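Local structure of single-stranded DNA-binding protein (Mycobacterium smegmatis, 5GQO) at residues 79-82 against 83-86. The protein probably binds single-stranded DNA through an OB fold and assembles as a tetramer. Sequence-based numbering, arbitrary orientation.
Sequences WGNL and ARGV
Trp79 O accepts a weak hydrogen bond from Ala83 N at 3.2 Å, near the junction of strand 73-79 of the OB fold with helix 80-89; this short stretch illustrates how a side chain can fold back over the backbone that precedes it. Gly80, at a positive phi of 68°, makes the bend, and its carbonyl oxygen meets Arg84 twice. It takes the amide of Arg84 (N to O 3.1 Å) in the carbonyl plane, while the guanidinium of the same arginine swings round to lay one face over it, Gly80 O standing 3.6 Å above the guanidinium plane. A bend at chi3 (-72°) turns the arginine chain back for this. Asn81 continues the i to i+4 pattern with a nearly straight bond from Gly85 N to its O, 2.9 Å. The side-chain amide of Asn81, turned 83° from the guanidinium plane, accepts a bent hydrogen bond from Arg84 NH2 at OD1 (3.3 Å), with the donor above the carbonyl plane and not on a lone pair, while Arg84 NH1 forms a salt bridge with Glu47, two partners that probably restrict rotation of the group. The Leu82 side chain packs on Ala122 and Val125 of the barrel and on Ser130 of the second subunit. Leu82 O accepts a hydrogen bond from Val86 N, and alongside, with both side chains pointing the same way, Leu82 CD1 rests 3.9 Å from Val86 CG2.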
ATOM      1  N   TRP B  79      -8.337  17.719   5.701  1.00 39.68           N
ATOM      2  CA  TRP B  79      -8.019  19.129   5.701  1.00 41.92           C
ATOM      3  C   TRP B  79      -8.497  19.717   4.400  1.00 42.11           C
ATOM      4  O   TRP B  79      -8.589  19.028   3.388  1.00 43.62           O
ATOM      5  CB  TRP B  79      -6.482  19.342   5.775  1.00 44.37           C
ATOM      6  CG  TRP B  79      -5.833  18.895   7.049  1.00 43.45           C
ATOM      7  CD1 TRP B  79      -5.225  17.705   7.289  1.00 45.44           C
ATOM      8  CD2 TRP B  79      -5.719  19.650   8.251  1.00 49.10           C
ATOM      9  NE1 TRP B  79      -4.773  17.655   8.590  1.00 44.32           N
ATOM     10  CE2 TRP B  79      -5.067  18.847   9.195  1.00 48.09           C
ATOM     11  CE3 TRP B  79      -6.109  20.938   8.625  1.00 53.34           C
ATOM     12  CZ2 TRP B  79      -4.798  19.296  10.489  1.00 51.51           C
ATOM     13  CZ3 TRP B  79      -5.859  21.377   9.922  1.00 49.67           C
ATOM     14  CH2 TRP B  79      -5.197  20.568  10.826  1.00 53.04           C
ATOM     15  N   GLY B  80      -8.767  21.007   4.396  1.00 42.54           N
ATOM     16  CA  GLY B  80      -8.964  21.709   3.127  1.00 41.53           C
ATOM     17  C   GLY B  80     -10.217  21.294   2.396  1.00 40.57           C
ATOM     18  O   GLY B  80     -11.280  21.027   3.007  1.00 42.78           O
ATOM     19  N   ASN B  81     -10.089  21.207   1.084  1.00 42.01           N
ATOM     20  CA  ASN B  81     -11.162  20.717   0.272  1.00 48.63           C
ATOM     21  C   ASN B  81     -11.658  19.300   0.673  1.00 53.56           C
ATOM     22  O   ASN B  81     -12.844  18.982   0.495  1.00 49.86           O
ATOM     23  CB  ASN B  81     -10.693  20.744  -1.166  1.00 53.25           C
ATOM     24  CG  ASN B  81     -10.688  22.150  -1.733  1.00 60.31           C
ATOM     25  OD1 ASN B  81     -11.562  22.967  -1.424  1.00 67.82           O
ATOM     26  ND2 ASN B  81      -9.723  22.439  -2.566  1.00 60.74           N
ATOM     27  N   LEU B  82     -10.746  18.473   1.199  1.00 46.95           N
ATOM     28  CA  LEU B  82     -11.093  17.152   1.594  1.00 46.20           C
ATOM     29  C   LEU B  82     -11.964  17.210   2.826  1.00 44.23           C
ATOM     30  O   LEU B  82     -12.922  16.459   2.940  1.00 41.99           O
ATOM     31  CB  LEU B  82      -9.854  16.287   1.834  1.00 43.94           C
ATOM     32  CG  LEU B  82     -10.146  14.844   2.242  1.00 47.34           C
ATOM     33  CD1 LEU B  82     -10.955  14.137   1.182  1.00 46.05           C
ATOM     34  CD2 LEU B  82      -8.836  14.095   2.454  1.00 54.22           C
ATOM     35  N   ALA B  83     -11.666  18.109   3.745  1.00 46.49           N
ATOM     36  CA  ALA B  83     -12.538  18.296   4.911  1.00 48.05           C
ATOM     37  C   ALA B  83     -13.939  18.716   4.484  1.00 47.06           C
ATOM     38  O   ALA B  83     -14.928  18.293   5.067  1.00 48.28           O
ATOM     39  CB  ALA B  83     -11.953  19.344   5.817  1.00 50.73           C
ATOM     40  N   ARG B  84     -14.009  19.574   3.477  1.00 47.80           N
ATOM     41  CA  ARG B  84     -15.300  20.046   2.968  1.00 53.26           C
ATOM     42  C   ARG B  84     -16.124  18.949   2.305  1.00 52.51           C
ATOM     43  O   ARG B  84     -17.269  18.716   2.700  1.00 56.01           O
ATOM     44  CB  ARG B  84     -15.144  21.293   2.077  1.00 63.70           C
ATOM     45  CG  ARG B  84     -15.070  22.574   2.928  1.00 75.95           C
ATOM     46  CD  ARG B  84     -14.999  23.883   2.145  1.00 80.62           C
ATOM     47  NE  ARG B  84     -13.695  24.089   1.497  1.00 78.28           N
ATOM     48  CZ  ARG B  84     -12.557  24.385   2.145  1.00 75.68           C
ATOM     49  NH1 ARG B  84     -12.512  24.521   3.475  1.00 70.30           N
ATOM     50  NH2 ARG B  84     -11.440  24.558   1.443  1.00 73.52           N
ATOM     51  N   GLY B  85     -15.544  18.259   1.330  1.00 49.39           N
ATOM     52  CA  GLY B  85     -16.208  17.124   0.685  1.00 48.62           C
ATOM     53  C   GLY B  85     -16.706  16.104   1.685  1.00 44.33           C
ATOM     54  O   GLY B  85     -17.833  15.604   1.576  1.00 45.05           O
ATOM     55  N   VAL B  86     -15.871  15.785   2.671  1.00 42.20           N
ATOM     56  CA  VAL B  86     -16.214  14.723   3.593  1.00 42.34           C
ATOM     57  C   VAL B  86     -17.328  15.150   4.515  1.00 46.46           C
ATOM     58  O   VAL B  86     -18.217  14.340   4.815  1.00 57.04           O
ATOM     59  CB  VAL B  86     -14.995  14.167   4.366  1.00 40.36           C
ATOM     60  CG1 VAL B  86     -15.448  13.210   5.446  1.00 40.03           C
ATOM     61  CG2 VAL B  86     -14.055  13.426   3.410  1.00 40.56           C
TER